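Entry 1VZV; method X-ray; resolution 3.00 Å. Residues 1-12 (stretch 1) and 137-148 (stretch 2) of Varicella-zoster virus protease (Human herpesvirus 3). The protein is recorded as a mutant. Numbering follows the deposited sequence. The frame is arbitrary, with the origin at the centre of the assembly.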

# COMPACT_ATOMS: atom_id res chain seq x y z
N GLU A 1 9.95 -19.16 -15.50
CA GLU A 1 10.74 -18.25 -14.61
C GLU A 1 10.12 -18.18 -13.18
O GLU A 1 9.06 -17.55 -12.95
N ALA A 2 10.78 -18.84 -12.23
CA ALA A 2 10.29 -18.86 -10.85
C ALA A 2 11.12 -18.01 -9.90
O ALA A 2 12.14 -17.45 -10.26
N LEU A 3 10.62 -17.89 -8.69
CA LEU A 3 11.30 -17.14 -7.67
C LEU A 3 11.42 -18.11 -6.54
O LEU A 3 10.56 -18.96 -6.34
N TYR A 4 12.54 -18.04 -5.84
CA TYR A 4 12.76 -18.88 -4.70
C TYR A 4 12.81 -17.90 -3.58
O TYR A 4 13.36 -16.81 -3.74
N VAL A 5 12.14 -18.25 -2.49
CA VAL A 5 12.09 -17.42 -1.30
C VAL A 5 12.68 -18.30 -0.20
O VAL A 5 12.42 -19.51 -0.19
N ALA A 6 13.49 -17.72 0.67
CA ALA A 6 14.07 -18.46 1.78
C ALA A 6 14.17 -17.53 2.99
O ALA A 6 14.40 -16.34 2.84
N GLY A 7 13.92 -18.06 4.19
CA GLY A 7 13.97 -17.25 5.39
C GLY A 7 13.60 -18.13 6.56
O GLY A 7 13.34 -19.31 6.37
N TYR A 8 13.60 -17.57 7.76
CA TYR A 8 13.24 -18.32 8.96
C TYR A 8 11.77 -18.17 9.25
O TYR A 8 11.25 -17.06 9.32
N LEU A 9 11.11 -19.29 9.51
CA LEU A 9 9.70 -19.24 9.82
C LEU A 9 9.54 -18.55 11.17
O LEU A 9 8.55 -17.85 11.40
N ALA A 10 10.53 -18.75 12.05
CA ALA A 10 10.51 -18.18 13.41
C ALA A 10 11.85 -18.32 14.13
O ALA A 10 12.60 -19.29 13.92
N LEU A 11 12.18 -17.35 14.98
CA LEU A 11 13.43 -17.46 15.72
C LEU A 11 13.10 -17.98 17.10
O LEU A 11 12.24 -17.42 17.79
N TYR A 12 13.77 -19.07 17.48
CA TYR A 12 13.56 -19.73 18.77
C TYR A 12 13.60 -18.73 19.91
O TYR A 12 14.62 -18.03 20.12
N ARG A 137 4.15 -11.11 12.42
CA ARG A 137 4.04 -11.07 13.87
C ARG A 137 5.37 -11.48 14.53
O ARG A 137 5.67 -11.01 15.64
N ARG A 138 6.14 -12.36 13.87
CA ARG A 138 7.42 -12.86 14.39
C ARG A 138 8.67 -12.03 14.13
O ARG A 138 8.73 -11.28 13.17
N VAL A 139 9.69 -12.24 14.95
CA VAL A 139 10.91 -11.43 14.88
C VAL A 139 12.03 -11.55 13.82
O VAL A 139 12.85 -10.63 13.72
N GLY A 140 12.14 -12.65 13.09
CA GLY A 140 13.20 -12.71 12.09
C GLY A 140 12.58 -13.05 10.74
O GLY A 140 13.29 -13.48 9.81
N THR A 141 11.26 -12.81 10.64
CA THR A 141 10.45 -13.14 9.47
C THR A 141 10.64 -12.35 8.19
O THR A 141 9.75 -12.32 7.36
N VAL A 142 11.77 -11.67 8.03
CA VAL A 142 11.99 -10.96 6.77
C VAL A 142 12.52 -12.03 5.79
O VAL A 142 13.16 -13.01 6.22
N VAL A 143 12.19 -11.93 4.51
CA VAL A 143 12.65 -12.94 3.58
C VAL A 143 13.45 -12.43 2.40
O VAL A 143 13.47 -11.24 2.13
N ASN A 144 14.15 -13.34 1.74
CA ASN A 144 14.92 -13.03 0.57
C ASN A 144 14.33 -13.85 -0.57
O ASN A 144 13.86 -14.97 -0.36
N TYR A 145 14.27 -13.22 -1.74
CA TYR A 145 13.74 -13.80 -2.98
C TYR A 145 14.85 -13.68 -4.03
O TYR A 145 15.59 -12.69 -4.03
N ASP A 146 14.95 -14.66 -4.93
CA ASP A 146 15.94 -14.62 -6.03
C ASP A 146 15.53 -15.62 -7.08
O ASP A 146 14.49 -16.26 -6.93
N CYS A 147 16.35 -15.82 -8.11
CA CYS A 147 15.95 -16.77 -9.13
C CYS A 147 16.67 -18.09 -9.20
O CYS A 147 16.76 -18.67 -10.27
N THR A 148 17.17 -18.58 -8.08
CA THR A 148 17.85 -19.87 -8.01
C THR A 148 17.88 -20.19 -6.53
O THR A 148 18.23 -19.33 -5.72

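In an antiparallel pair of strands, side chains alternate between the two faces of the sheet, so neighbours on one strand pack in different surroundings. The protease of varicella-zoster virus illustrates the principle where strand 3-8 meets strand 144-146. Four backbone hydrogen bonds, two each in the pairs Tyr 4 with Asp 146 and Ala 6 with Asn 144, fix the register and set Val 5 opposite Tyr 145 in a non-hydrogen-bonded pair.

That pair, with CA atoms 4.3 Å apart, brings two side chains together on one face. Tyr 145 takes the m rotamer (chi2 77°), and Val 5, in t, lays CG1 over the face of its ring, 4.0 Å from the centroid and nearly on the normal, a CH-pi contact. Val 5 CG2 lies 3.4 Å from Tyr 145 CD2. Val 143, also m, points toward the first stretch and extends the cluster, its CB 3.8 Å from Val 5 CG1; Leu 3 CD2 adds a looser contact, 4.3 Å from Tyr 145 CD2. The hydroxyl of Tyr 145 is hydrogen-bonded elsewhere in the structure.

Tyr 4, the residue most covered by the opposing stretch, projects from the other face together with Ala 6, Asn 144 and Asp 146. Its m rotamer (chi2 81°) brings one side of the ring beside the residues just past strand 144-146, with CD1 3.5 Å from Thr 148 N and 3.8 Å from Cys 147 C. Within that segment, Cys 147 N donates to Asp 146 OD1 at 2.8 Å.

Beyond the paired strands, packing follows the loops. Leu 11, m then t, points toward the second stretch, its CG 4.2 Å from Gly 140 CA; a CB modelled ideally on that glycine would clash with this CG. Arg 138 (m, t, t) points toward the first stretch, its CD 3.7 Å from Ala 10 CB and 3.8 Å from Leu 9 O, which lies at the edge of the guanidinium.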

# COMPACT_ATOMS: atom_id res chain seq x y z
CB GLU A 1 10.85 -16.87 -15.27
CG GLU A 1 11.74 -16.86 -16.54
CD GLU A 1 11.83 -15.48 -17.26
OE1 GLU A 1 10.75 -14.86 -17.49
OE2 GLU A 1 12.98 -15.04 -17.60
CB ALA A 2 10.22 -20.29 -10.33
CB LEU A 3 10.45 -15.98 -7.21
CG LEU A 3 10.44 -14.67 -8.01
CD1 LEU A 3 10.13 -14.94 -9.48
CD2 LEU A 3 9.44 -13.69 -7.37
CB TYR A 4 14.08 -19.62 -4.83
CG TYR A 4 14.01 -20.62 -5.92
CD1 TYR A 4 14.18 -20.23 -7.25
CD2 TYR A 4 13.64 -21.93 -5.66
CE1 TYR A 4 13.95 -21.10 -8.27
CE2 TYR A 4 13.41 -22.82 -6.69
CZ TYR A 4 13.56 -22.39 -8.00
OH TYR A 4 13.30 -23.25 -9.02
CB VAL A 5 10.64 -17.11 -0.94
CG1 VAL A 5 10.59 -16.05 0.12
CG2 VAL A 5 9.89 -16.68 -2.15
CB ALA A 6 15.44 -18.99 1.41
CB TYR A 8 13.96 -17.78 10.18
CG TYR A 8 15.45 -17.90 10.20
CD1 TYR A 8 16.05 -19.05 10.66
CD2 TYR A 8 16.25 -16.81 9.88
CE1 TYR A 8 17.39 -19.12 10.82
CE2 TYR A 8 17.59 -16.88 10.04
CZ TYR A 8 18.16 -18.04 10.51
OH TYR A 8 19.51 -18.11 10.73
CB LEU A 9 9.13 -20.66 9.89
CG LEU A 9 8.46 -21.27 8.66
CD1 LEU A 9 8.86 -20.53 7.42
CD2 LEU A 9 8.76 -22.75 8.56
CB ALA A 10 9.43 -18.87 14.23
CB LEU A 11 14.18 -16.13 15.78
CG LEU A 11 14.90 -15.64 14.52
CD1 LEU A 11 15.83 -14.51 14.89
CD2 LEU A 11 15.70 -16.76 13.89
CB TYR A 12 14.56 -20.86 19.00
CG TYR A 12 14.37 -22.08 18.09
CD1 TYR A 12 13.13 -22.42 17.57
CD2 TYR A 12 15.46 -22.89 17.76
CE1 TYR A 12 12.98 -23.55 16.75
CE2 TYR A 12 15.31 -24.00 16.94
CZ TYR A 12 14.09 -24.32 16.44
OH TYR A 12 14.01 -25.41 15.62
CB ARG A 137 2.97 -12.07 14.30
CG ARG A 137 1.98 -12.45 13.19
CD ARG A 137 0.71 -11.62 13.31
NE ARG A 137 0.21 -11.69 14.68
CZ ARG A 137 -0.03 -12.83 15.34
NH1 ARG A 137 0.11 -14.01 14.73
NH2 ARG A 137 -0.45 -12.76 16.59
CB ARG A 138 7.60 -14.33 14.00
CG ARG A 138 6.65 -15.18 14.81
CD ARG A 138 6.47 -16.64 14.37
NE ARG A 138 5.36 -17.21 15.14
CZ ARG A 138 4.75 -18.36 14.90
NH1 ARG A 138 5.13 -19.15 13.90
NH2 ARG A 138 3.75 -18.72 15.69
CB VAL A 139 11.56 -11.32 16.29
CG1 VAL A 139 10.51 -10.92 17.32
CG2 VAL A 139 12.24 -12.63 16.68
CB THR A 141 8.92 -13.17 9.79
OG1 THR A 141 8.49 -11.92 10.34
CG2 THR A 141 8.58 -14.29 10.75
CB VAL A 142 12.96 -9.80 6.96
CG1 VAL A 142 13.96 -9.75 5.85
CG2 VAL A 142 12.19 -8.51 7.00
CB VAL A 143 11.51 -13.83 3.09
CG1 VAL A 143 11.04 -14.70 4.19
CG2 VAL A 143 10.39 -13.00 2.56
CB ASN A 144 16.39 -13.37 0.79
CG ASN A 144 17.30 -12.79 -0.28
OD1 ASN A 144 17.32 -11.59 -0.52
ND2 ASN A 144 18.08 -13.66 -0.92
CB TYR A 145 12.60 -12.95 -3.54
CG TYR A 145 11.32 -12.85 -2.75
CD1 TYR A 145 11.23 -12.02 -1.64
CD2 TYR A 145 10.18 -13.50 -3.18
CE1 TYR A 145 10.02 -11.85 -0.96
CE2 TYR A 145 8.97 -13.35 -2.53
CZ TYR A 145 8.89 -12.52 -1.41
OH TYR A 145 7.67 -12.40 -0.75
CB ASP A 146 17.36 -14.93 -5.58
CG ASP A 146 18.40 -14.12 -6.33
OD1 ASP A 146 18.19 -13.80 -7.51
OD2 ASP A 146 19.42 -13.78 -5.74
CB CYS A 147 15.93 -16.12 -10.51
SG CYS A 147 16.64 -14.52 -10.48
CB THR A 148 19.30 -19.77 -8.44
OG1 THR A 148 19.97 -18.89 -7.54
CG2 THR A 148 19.44 -19.25 -9.85